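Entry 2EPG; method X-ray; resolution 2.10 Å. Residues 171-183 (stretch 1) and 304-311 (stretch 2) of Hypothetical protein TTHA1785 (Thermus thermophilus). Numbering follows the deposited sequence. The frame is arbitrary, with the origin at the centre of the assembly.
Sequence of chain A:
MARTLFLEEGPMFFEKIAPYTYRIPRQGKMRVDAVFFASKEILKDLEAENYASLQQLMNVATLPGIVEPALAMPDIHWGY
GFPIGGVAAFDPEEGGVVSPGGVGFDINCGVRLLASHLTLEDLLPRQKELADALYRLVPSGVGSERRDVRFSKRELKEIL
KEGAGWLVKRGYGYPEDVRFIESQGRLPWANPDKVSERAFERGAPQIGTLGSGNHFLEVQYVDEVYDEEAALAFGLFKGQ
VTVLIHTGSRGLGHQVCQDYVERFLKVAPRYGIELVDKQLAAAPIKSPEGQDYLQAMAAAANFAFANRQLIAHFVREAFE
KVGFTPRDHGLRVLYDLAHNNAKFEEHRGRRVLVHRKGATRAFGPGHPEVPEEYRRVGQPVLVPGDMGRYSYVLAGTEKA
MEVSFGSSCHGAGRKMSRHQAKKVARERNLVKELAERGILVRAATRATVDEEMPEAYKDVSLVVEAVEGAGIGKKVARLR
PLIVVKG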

ATOM      1  N   GLY A 171     -22.113  -3.735  10.754  1.00 34.96           N
ATOM      2  CA  GLY A 171     -21.950  -2.729  11.793  1.00 33.66           C
ATOM      3  C   GLY A 171     -20.552  -2.287  12.174  1.00 32.06           C
ATOM      4  O   GLY A 171     -20.404  -1.388  12.986  1.00 33.36           O
ATOM      5  N   TYR A 172     -19.518  -2.886  11.602  1.00 32.15           N
ATOM      6  CA  TYR A 172     -18.155  -2.491  11.968  1.00 33.09           C
ATOM      7  C   TYR A 172     -17.626  -1.369  11.067  1.00 33.05           C
ATOM      8  O   TYR A 172     -16.551  -1.487  10.472  1.00 31.96           O
ATOM      9  N   GLY A 173     -18.395  -0.289  10.970  1.00 33.52           N
ATOM     10  CA  GLY A 173     -18.006   0.843  10.147  1.00 33.45           C
ATOM     11  C   GLY A 173     -19.215   1.667   9.758  1.00 33.82           C
ATOM     12  O   GLY A 173     -20.320   1.391  10.222  1.00 33.32           O
ATOM     13  N   TYR A 174     -19.006   2.701   8.947  1.00 33.42           N
ATOM     14  CA  TYR A 174     -20.104   3.525   8.463  1.00 33.15           C
ATOM     15  C   TYR A 174     -20.385   2.997   7.063  1.00 33.92           C
ATOM     16  O   TYR A 174     -19.466   2.522   6.392  1.00 32.15           O
ATOM     17  N   PRO A 175     -21.649   3.085   6.600  1.00 34.16           N
ATOM     18  CA  PRO A 175     -22.055   2.609   5.272  1.00 34.02           C
ATOM     19  C   PRO A 175     -21.161   3.123   4.148  1.00 33.26           C
ATOM     20  O   PRO A 175     -20.783   2.374   3.248  1.00 33.03           O
ATOM     21  N   GLU A 176     -20.805   4.399   4.219  1.00 33.28           N
ATOM     22  CA  GLU A 176     -19.976   5.009   3.184  1.00 34.89           C
ATOM     23  C   GLU A 176     -18.483   4.622   3.208  1.00 32.89           C
ATOM     24  O   GLU A 176     -17.762   4.926   2.267  1.00 33.06           O
ATOM     25  N   ASP A 177     -18.021   3.945   4.256  1.00 29.08           N
ATOM     26  CA  ASP A 177     -16.596   3.607   4.334  1.00 28.85           C
ATOM     27  C   ASP A 177     -16.030   2.946   3.086  1.00 28.58           C
ATOM     28  O   ASP A 177     -14.956   3.305   2.624  1.00 28.03           O
ATOM     29  N   VAL A 178     -16.775   1.987   2.549  1.00 27.74           N
ATOM     30  CA  VAL A 178     -16.366   1.215   1.392  1.00 29.80           C
ATOM     31  C   VAL A 178     -16.062   2.014   0.136  1.00 30.39           C
ATOM     32  O   VAL A 178     -15.213   1.605  -0.650  1.00 29.65           O
ATOM     33  N   ARG A 179     -16.769   3.132  -0.048  1.00 31.49           N
ATOM     34  CA  ARG A 179     -16.596   4.003  -1.213  1.00 34.68           C
ATOM     35  C   ARG A 179     -15.193   4.574  -1.309  1.00 32.26           C
ATOM     36  O   ARG A 179     -14.727   4.910  -2.395  1.00 33.04           O
ATOM     37  N   PHE A 180     -14.513   4.690  -0.176  1.00 29.85           N
ATOM     38  CA  PHE A 180     -13.175   5.272  -0.178  1.00 28.61           C
ATOM     39  C   PHE A 180     -12.021   4.305   0.059  1.00 27.42           C
ATOM     40  O   PHE A 180     -10.949   4.665   0.557  1.00 26.18           O
ATOM     41  N   ILE A 181     -12.258   3.060  -0.312  1.00 25.52           N
ATOM     42  CA  ILE A 181     -11.229   2.048  -0.220  1.00 24.48           C
ATOM     43  C   ILE A 181     -10.933   1.698  -1.663  1.00 23.79           C
ATOM     44  O   ILE A 181     -11.853   1.635  -2.486  1.00 23.34           O
ATOM     45  N   GLU A 182      -9.660   1.484  -1.971  1.00 26.19           N
ATOM     46  CA  GLU A 182      -9.252   1.076  -3.309  1.00 26.85           C
ATOM     47  C   GLU A 182     -10.041  -0.212  -3.611  1.00 27.71           C
ATOM     48  O   GLU A 182     -10.124  -1.101  -2.755  1.00 27.05           O
ATOM     49  N   SER A 183     -10.605  -0.305  -4.816  1.00 27.26           N
ATOM     50  CA  SER A 183     -11.393  -1.469  -5.250  1.00 27.87           C
ATOM     51  C   SER A 183     -12.513  -1.779  -4.279  1.00 29.58           C
ATOM     52  O   SER A 183     -12.942  -2.925  -4.176  1.00 28.75           O
ATOM     53  N   ALA A 304      -6.652  -8.181   4.519  1.00 23.28           N
ATOM     54  CA  ALA A 304      -5.952  -6.962   4.937  1.00 23.21           C
ATOM     55  C   ALA A 304      -6.920  -5.775   4.881  1.00 22.31           C
ATOM     56  O   ALA A 304      -6.915  -4.919   5.760  1.00 24.78           O
ATOM     57  N   PHE A 305      -7.751  -5.709   3.847  1.00 22.82           N
ATOM     58  CA  PHE A 305      -8.708  -4.610   3.771  1.00 22.70           C
ATOM     59  C   PHE A 305      -9.627  -4.637   5.001  1.00 22.56           C
ATOM     60  O   PHE A 305      -9.899  -3.605   5.599  1.00 22.76           O
ATOM     61  N   ALA A 306     -10.092  -5.828   5.380  1.00 24.95           N
ATOM     62  CA  ALA A 306     -10.997  -5.996   6.523  1.00 21.95           C
ATOM     63  C   ALA A 306     -10.319  -5.650   7.820  1.00 22.92           C
ATOM     64  O   ALA A 306     -10.926  -5.078   8.726  1.00 22.80           O
ATOM     65  N   ASN A 307      -9.052  -6.012   7.916  1.00 25.16           N
ATOM     66  CA  ASN A 307      -8.279  -5.729   9.111  1.00 25.25           C
ATOM     67  C   ASN A 307      -8.205  -4.218   9.369  1.00 26.63           C
ATOM     68  O   ASN A 307      -8.353  -3.764  10.510  1.00 26.01           O
ATOM     69  N   ARG A 308      -7.954  -3.440   8.316  1.00 25.64           N
ATOM     70  CA  ARG A 308      -7.869  -1.996   8.479  1.00 25.99           C
ATOM     71  C   ARG A 308      -9.262  -1.439   8.784  1.00 25.48           C
ATOM     72  O   ARG A 308      -9.409  -0.508   9.577  1.00 25.76           O
ATOM     73  N   GLN A 309     -10.286  -2.013   8.160  1.00 24.22           N
ATOM     74  CA  GLN A 309     -11.640  -1.565   8.406  1.00 24.68           C
ATOM     75  C   GLN A 309     -11.978  -1.777   9.884  1.00 26.17           C
ATOM     76  O   GLN A 309     -12.547  -0.886  10.519  1.00 27.61           O
ATOM     77  N   LEU A 310     -11.599  -2.933  10.437  1.00 26.52           N
ATOM     78  CA  LEU A 310     -11.894  -3.238  11.841  1.00 26.55           C
ATOM     79  C   LEU A 310     -11.171  -2.278  12.756  1.00 26.14           C
ATOM     80  O   LEU A 310     -11.738  -1.773  13.716  1.00 28.45           O
ATOM     81  N   ILE A 311      -9.902  -2.033  12.467  1.00 27.20           N
ATOM     82  CA  ILE A 311      -9.123  -1.118  13.287  1.00 26.42           C
ATOM     83  C   ILE A 311      -9.758   0.269  13.270  1.00 27.45           C
ATOM     84  O   ILE A 311      -9.838   0.936  14.300  1.00 29.15           O
TER

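The polar centre of this contact is the amide of Gln309, whose NE2 donates two hydrogen bonds to the loop. One runs from Gln309 NE2 to Asp177 OD1 at 2.9 Å with an N-H...acceptor angle of 168°, the other from Gln309 NE2 to the backbone oxygen Tyr172 O at 3.0 Å with an angle of 161°. Both angles are close to linear, so each of the two amide hydrogens has a well-placed acceptor. The Gln309 CA-to-CB bond points toward the loop, and chi1 of 176° (t), chi2 of 63° (p) and chi3 of 45° set the amide between its partners. The acceptor assignment also fixes the amide orientation: OE1, which is hydrogen-bonded elsewhere in the structure, is left free of these two acceptors.

Asp177 points toward the helix from within a short 3-10 segment, with chi1 at -72° (m). Its OD1 serves the loop as well as the helix, because Tyr174 N donates to Asp177 OD1 at 2.9 Å and 162°. The turn is closed again by the backbone bond from Asp177 N to Tyr174 O, also 2.9 Å. A single carboxylate oxygen thus ties the local fold of the loop to the Gln309 amide.

Gly173 lies beside the same amide, its CA 3.4 Å from Gln309 NE2. A CB built in ideal geometry would fall 2.2 Å from Gln309 NE2, a clash; the backbone angles of 158/-177 independently call for glycine, since that CB would also be jammed against the preceding carbonyl oxygen.

Apolar contacts lie beyond the amide at each end. Toward the C-terminal end of the helix stretch, Tyr172 (chi1 -62°, m) points toward the helix and its CD1 meets Leu310 CD2 at 3.9 Å, an oblique approach to the ring. The Leu310 CA-to-CB bond points sideways, but with chi1 off-rotamer at -131° and chi2 at -160° (t) the end of the side chain comes nearer to the loop.

One helical turn before Gln309, Phe305 points toward the loop with chi1 at -84° (m). Phe305 CE2 lies 3.5 Å from Ile181 CG2, and Phe305 CZ lies 3.5 Å from the backbone oxygen Glu182 O; both approaches are oblique to the ring. Ile181 points toward the helix in the m,t rotamer (-56°, 173°), and its CD1 reaches to 4.1 Å from Gln309 OE1, linking the aromatic contact to the polar centre. The two stretches together bury 366 Å², with Gln309 and Phe305 the most heavily covered residues.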

ATOM      1  CB  TYR A 172     -17.226  -3.704  11.894  1.00 33.64           C
ATOM      2  CG  TYR A 172     -17.601  -4.805  12.846  1.00 36.23           C
ATOM      3  CD1 TYR A 172     -17.162  -4.785  14.168  1.00 36.98           C
ATOM      4  CD2 TYR A 172     -18.410  -5.863  12.430  1.00 36.64           C
ATOM      5  CE1 TYR A 172     -17.513  -5.798  15.056  1.00 39.83           C
ATOM      6  CE2 TYR A 172     -18.771  -6.878  13.306  1.00 38.44           C
ATOM      7  CZ  TYR A 172     -18.318  -6.839  14.615  1.00 39.84           C
ATOM      8  OH  TYR A 172     -18.667  -7.839  15.486  1.00 43.14           O
ATOM      9  CB  TYR A 174     -19.705   5.000   8.367  1.00 32.82           C
ATOM     10  CG  TYR A 174     -19.347   5.648   9.683  1.00 34.42           C
ATOM     11  CD1 TYR A 174     -19.853   5.162  10.899  1.00 31.47           C
ATOM     12  CD2 TYR A 174     -18.518   6.767   9.713  1.00 32.10           C
ATOM     13  CE1 TYR A 174     -19.533   5.782  12.103  1.00 31.73           C
ATOM     14  CE2 TYR A 174     -18.200   7.389  10.902  1.00 32.77           C
ATOM     15  CZ  TYR A 174     -18.705   6.899  12.091  1.00 32.40           C
ATOM     16  OH  TYR A 174     -18.373   7.546  13.254  1.00 34.46           O
ATOM     17  CB  PRO A 175     -23.489   3.127   5.141  1.00 34.98           C
ATOM     18  CG  PRO A 175     -23.974   3.140   6.557  1.00 35.93           C
ATOM     19  CD  PRO A 175     -22.789   3.720   7.294  1.00 34.72           C
ATOM     20  CB  GLU A 176     -20.093   6.540   3.252  1.00 37.16           C
ATOM     21  CG  GLU A 176     -19.525   7.154   4.546  1.00 42.37           C
ATOM     22  CD  GLU A 176     -19.018   8.588   4.361  1.00 46.39           C
ATOM     23  OE1 GLU A 176     -19.780   9.438   3.851  1.00 49.58           O
ATOM     24  OE2 GLU A 176     -17.853   8.870   4.726  1.00 47.46           O
ATOM     25  CB  ASP A 177     -16.317   2.699   5.535  1.00 27.25           C
ATOM     26  CG  ASP A 177     -16.416   3.430   6.851  1.00 26.49           C
ATOM     27  OD1 ASP A 177     -16.352   2.769   7.899  1.00 29.70           O
ATOM     28  OD2 ASP A 177     -16.551   4.668   6.850  1.00 26.95           O
ATOM     29  CB  VAL A 178     -17.441   0.137   1.062  1.00 31.22           C
ATOM     30  CG1 VAL A 178     -17.127  -0.540  -0.265  1.00 31.27           C
ATOM     31  CG2 VAL A 178     -17.479  -0.903   2.183  1.00 29.40           C
ATOM     32  CB  ARG A 179     -17.558   5.196  -1.151  1.00 39.64           C
ATOM     33  CG  ARG A 179     -19.042   4.858  -1.129  1.00 48.91           C
ATOM     34  CD  ARG A 179     -19.730   5.380  -2.391  1.00 53.38           C
ATOM     35  NE  ARG A 179     -19.306   6.752  -2.692  1.00 57.22           N
ATOM     36  CZ  ARG A 179     -19.499   7.352  -3.860  1.00 56.40           C
ATOM     37  NH1 ARG A 179     -19.080   8.592  -4.052  1.00 56.54           N
ATOM     38  NH2 ARG A 179     -20.115   6.707  -4.836  1.00 58.78           N
ATOM     39  CB  PHE A 180     -13.165   6.435   0.805  1.00 29.12           C
ATOM     40  CG  PHE A 180     -14.272   7.416   0.536  1.00 31.87           C
ATOM     41  CD1 PHE A 180     -15.491   7.313   1.201  1.00 34.01           C
ATOM     42  CD2 PHE A 180     -14.134   8.376  -0.462  1.00 31.69           C
ATOM     43  CE1 PHE A 180     -16.563   8.151   0.874  1.00 36.13           C
ATOM     44  CE2 PHE A 180     -15.196   9.220  -0.797  1.00 33.44           C
ATOM     45  CZ  PHE A 180     -16.412   9.107  -0.127  1.00 34.97           C
ATOM     46  CB  ILE A 181     -11.726   0.765   0.469  1.00 23.73           C
ATOM     47  CG1 ILE A 181     -12.287   1.090   1.854  1.00 22.70           C
ATOM     48  CG2 ILE A 181     -10.570  -0.238   0.576  1.00 23.88           C
ATOM     49  CD1 ILE A 181     -12.942  -0.118   2.527  1.00 23.80           C
ATOM     50  CB  GLU A 182      -7.753   0.778  -3.312  1.00 27.70           C
ATOM     51  CG  GLU A 182      -7.207   0.267  -4.634  1.00 33.50           C
ATOM     52  CD  GLU A 182      -5.796  -0.310  -4.512  1.00 36.74           C
ATOM     53  OE1 GLU A 182      -5.110  -0.046  -3.502  1.00 35.59           O
ATOM     54  OE2 GLU A 182      -5.371  -1.041  -5.437  1.00 42.98           O
ATOM     55  CB  SER A 183     -10.503  -2.705  -5.369  1.00 29.94           C
ATOM     56  OG  SER A 183      -9.582  -2.559  -6.429  1.00 29.71           O
ATOM     57  CB  ALA A 304      -4.718  -6.702   4.032  1.00 19.91           C
ATOM     58  CB  PHE A 305      -9.560  -4.714   2.497  1.00 20.43           C
ATOM     59  CG  PHE A 305      -8.908  -4.116   1.267  1.00 24.50           C
ATOM     60  CD1 PHE A 305      -8.930  -4.800   0.055  1.00 22.47           C
ATOM     61  CD2 PHE A 305      -8.300  -2.861   1.317  1.00 23.44           C
ATOM     62  CE1 PHE A 305      -8.361  -4.253  -1.088  1.00 24.82           C
ATOM     63  CE2 PHE A 305      -7.727  -2.303   0.184  1.00 24.27           C
ATOM     64  CZ  PHE A 305      -7.756  -3.001  -1.026  1.00 26.25           C
ATOM     65  CB  ALA A 306     -11.512  -7.428   6.577  1.00 22.87           C
ATOM     66  CB  ASN A 307      -6.865  -6.303   8.964  1.00 25.79           C
ATOM     67  CG  ASN A 307      -6.061  -6.163  10.234  1.00 27.89           C
ATOM     68  OD1 ASN A 307      -6.568  -6.427  11.320  1.00 31.52           O
ATOM     69  ND2 ASN A 307      -4.801  -5.759  10.111  1.00 29.70           N
ATOM     70  CB  ARG A 308      -7.272  -1.344   7.223  1.00 25.52           C
ATOM     71  CG  ARG A 308      -5.777  -1.654   7.034  1.00 25.35           C
ATOM     72  CD  ARG A 308      -5.085  -0.699   6.051  1.00 24.34           C
ATOM     73  NE  ARG A 308      -5.481  -0.886   4.654  1.00 25.26           N
ATOM     74  CZ  ARG A 308      -4.870  -1.696   3.793  1.00 24.13           C
ATOM     75  NH1 ARG A 308      -5.309  -1.782   2.551  1.00 25.06           N
ATOM     76  NH2 ARG A 308      -3.823  -2.424   4.168  1.00 26.35           N
ATOM     77  CB  GLN A 309     -12.632  -2.339   7.527  1.00 22.01           C
ATOM     78  CG  GLN A 309     -14.101  -1.997   7.793  1.00 24.49           C
ATOM     79  CD  GLN A 309     -14.449  -0.530   7.474  1.00 26.26           C
ATOM     80  OE1 GLN A 309     -14.060   0.001   6.431  1.00 24.98           O
ATOM     81  NE2 GLN A 309     -15.195   0.110   8.361  1.00 23.18           N
ATOM     82  CB  LEU A 310     -11.471  -4.675  12.213  1.00 28.26           C
ATOM     83  CG  LEU A 310     -12.484  -5.569  12.957  1.00 31.01           C
ATOM     84  CD1 LEU A 310     -11.753  -6.721  13.665  1.00 26.14           C
ATOM     85  CD2 LEU A 310     -13.293  -4.759  13.963  1.00 29.29           C
ATOM     86  CB  ILE A 311      -7.662  -1.052  12.795  1.00 25.22           C
ATOM     87  CG1 ILE A 311      -6.992  -2.419  13.014  1.00 27.17           C
ATOM     88  CG2 ILE A 311      -6.886   0.034  13.563  1.00 23.30           C
ATOM     89  CD1 ILE A 311      -5.613  -2.559  12.395  1.00 27.20           C
TER